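Local coordinates for alcohol dehydrogenase superfamily protein (Novosphingobium aromaticivorans, PDB 3GAZ) that probably works as an NADP-linked oxidoreductase of the medium-chain dehydrogenase/reductase (alcohol dehydrogenase) superfamily, at residues T268-T271 against L272-E276. Sequence-based numbering, arbitrary orientation.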
ATOM      1  N   THR A 268      -0.150  14.880  -4.320  1.00 18.92           N
ATOM      2  CA  THR A 268      -1.295  14.151  -4.859  1.00 20.38           C
ATOM      3  C   THR A 268      -1.432  12.703  -4.404  1.00 18.89           C
ATOM      4  O   THR A 268      -2.544  12.181  -4.301  1.00 18.86           O
ATOM      5  CB  THR A 268      -1.246  14.190  -6.406  1.00 22.57           C
ATOM      6  OG1 THR A 268      -1.194  15.557  -6.835  1.00 27.42           O
ATOM      7  CG2 THR A 268      -2.468  13.530  -7.021  1.00 23.10           C
ATOM      8  N   LEU A 269      -0.314  12.054  -4.116  1.00 19.13           N
ATOM      9  CA  LEU A 269      -0.348  10.647  -3.722  1.00 19.63           C
ATOM     10  C   LEU A 269      -1.114  10.302  -2.453  1.00 18.48           C
ATOM     11  O   LEU A 269      -1.595   9.169  -2.324  1.00 15.19           O
ATOM     12  CB  LEU A 269       1.074  10.102  -3.580  1.00 20.81           C
ATOM     13  CG  LEU A 269       2.051  10.295  -4.744  1.00 24.17           C
ATOM     14  CD1 LEU A 269       3.335   9.532  -4.461  1.00 23.99           C
ATOM     15  CD2 LEU A 269       1.405   9.811  -6.012  1.00 21.56           C
ATOM     16  N   HIS A 270      -1.218  11.247  -1.518  1.00 17.34           N
ATOM     17  CA  HIS A 270      -1.910  10.970  -0.260  1.00 15.61           C
ATOM     18  C   HIS A 270      -3.264  10.316  -0.467  1.00 15.67           C
ATOM     19  O   HIS A 270      -3.626   9.379   0.245  1.00 15.33           O
ATOM     20  CB  HIS A 270      -2.070  12.239   0.600  1.00 17.04           C
ATOM     21  CG  HIS A 270      -2.713  11.985   1.936  1.00 18.98           C
ATOM     22  ND1 HIS A 270      -4.052  12.197   2.170  1.00 22.67           N
ATOM     23  CD2 HIS A 270      -2.210  11.455   3.078  1.00 19.95           C
ATOM     24  CE1 HIS A 270      -4.355  11.803   3.397  1.00 22.07           C
ATOM     25  NE2 HIS A 270      -3.254  11.348   3.966  1.00 21.88           N
ATOM     26  N   THR A 271      -4.006  10.800  -1.448  1.00 15.58           N
ATOM     27  CA  THR A 271      -5.324  10.246  -1.726  1.00 17.14           C
ATOM     28  C   THR A 271      -5.294   8.747  -1.961  1.00 16.81           C
ATOM     29  O   THR A 271      -6.142   8.012  -1.457  1.00 15.40           O
ATOM     30  CB  THR A 271      -5.936  10.911  -2.947  1.00 17.28           C
ATOM     31  OG1 THR A 271      -6.223  12.271  -2.623  1.00 16.42           O
ATOM     32  CG2 THR A 271      -7.206  10.185  -3.387  1.00 18.18           C
ATOM     33  N   LEU A 272      -4.320   8.300  -2.744  1.00 15.53           N
ATOM     34  CA  LEU A 272      -4.189   6.877  -3.043  1.00 16.25           C
ATOM     35  C   LEU A 272      -3.526   6.082  -1.931  1.00 16.75           C
ATOM     36  O   LEU A 272      -3.810   4.906  -1.756  1.00 17.20           O
ATOM     37  CB  LEU A 272      -3.395   6.674  -4.336  1.00 17.26           C
ATOM     38  CG  LEU A 272      -3.976   7.199  -5.663  1.00 18.51           C
ATOM     39  CD1 LEU A 272      -3.056   6.881  -6.819  1.00 17.53           C
ATOM     40  CD2 LEU A 272      -5.301   6.537  -5.910  1.00 20.02           C
ATOM     41  N   LEU A 273      -2.639   6.721  -1.181  1.00 15.42           N
ATOM     42  CA  LEU A 273      -1.920   6.031  -0.103  1.00 17.19           C
ATOM     43  C   LEU A 273      -2.760   5.839   1.147  1.00 16.70           C
ATOM     44  O   LEU A 273      -2.582   4.876   1.883  1.00 16.97           O
ATOM     45  CB  LEU A 273      -0.649   6.811   0.262  1.00 18.98           C
ATOM     46  CG  LEU A 273       0.401   6.930  -0.857  1.00 21.23           C
ATOM     47  CD1 LEU A 273       1.482   7.893  -0.437  1.00 21.31           C
ATOM     48  CD2 LEU A 273       1.009   5.582  -1.133  1.00 18.70           C
ATOM     49  N   ALA A 274      -3.667   6.779   1.377  1.00 16.69           N
ATOM     50  CA  ALA A 274      -4.523   6.758   2.561  1.00 18.90           C
ATOM     51  C   ALA A 274      -5.996   6.486   2.286  1.00 19.43           C
ATOM     52  O   ALA A 274      -6.774   6.299   3.214  1.00 20.20           O
ATOM     53  CB  ALA A 274      -4.390   8.081   3.317  1.00 19.81           C
ATOM     54  N   ASN A 275      -6.379   6.468   1.015  1.00 19.91           N
ATOM     55  CA  ASN A 275      -7.767   6.225   0.634  1.00 20.20           C
ATOM     56  C   ASN A 275      -8.747   7.271   1.157  1.00 22.33           C
ATOM     57  O   ASN A 275      -9.764   6.932   1.763  1.00 22.02           O
ATOM     58  CB  ASN A 275      -8.218   4.829   1.088  1.00 19.89           C
ATOM     59  CG  ASN A 275      -7.677   3.729   0.200  1.00 20.27           C
ATOM     60  OD1 ASN A 275      -7.934   3.712  -1.004  1.00 19.34           O
ATOM     61  ND2 ASN A 275      -6.919   2.804   0.789  1.00 20.61           N
ATOM     62  N   GLU A 276      -8.428   8.543   0.954  1.00 22.35           N
ATOM     63  CA  GLU A 276      -9.330   9.604   1.383  1.00 24.73           C
ATOM     64  C   GLU A 276      -9.443  10.644   0.277  1.00 23.35           C
ATOM     65  O   GLU A 276      -8.447  11.015  -0.349  1.00 23.14           O
ATOM     66  CB  GLU A 276      -8.858  10.258   2.692  1.00 28.44           C
ATOM     67  CG  GLU A 276      -7.666  11.177   2.579  1.00 33.39           C
ATOM     68  CD  GLU A 276      -7.411  11.944   3.875  1.00 38.39           C
ATOM     69  OE1 GLU A 276      -7.121  11.297   4.909  1.00 38.07           O
ATOM     70  OE2 GLU A 276      -7.504  13.194   3.858  1.00 38.75           O
TER
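His270 and Ala274, one turn apart, meet through both backbone and side chain in the short helix 270-274, which follows strand 262-265, outermost within the chain in the parallel Rossmann-type sheet, and precedes helix 278-293. Two i to i+4 backbone bonds build the turn: Leu273 N donates to Leu269 O at 2.9 Å, and Ala274 N to His270 O at 2.8 Å. Leu269 O also receives a weak bond from Leu272 N. At the C-terminal end Asn275 leaves helical geometry with positive phi (62°), and Thr271 O accepts two weak bonds, from Asn275 N and from Glu276 N (3.4 Å).

The methyl of Ala274 lies over one face of the His270 imidazole in a CH-pi contact, CB to ring centroid 3.9 Å, displaced toward the rim. With CG anti to the backbone N (chi1 -177°), the ring swings out from the helix and leans toward its C-terminal end, which brings His270 NE2 within 3.5 Å of Ala274 CB. With an alanine at His270, the Ala274 methyl is likely to lose the ring that covers it on this partly exposed side. The exact placing of the Glu276 carboxylate beside the ring is doubtful.

The buried Leu272 packs among Leu94, Val98, Leu101, Leu115 and Phe281, while Thr271 touches Leu278 and Phe281 of helix 278-293; across the dimer interface Asn275 packs on Pro325 of the second subunit. Along the helix flank, Leu269 CB meets Leu273 CD1 at 3.9 Å.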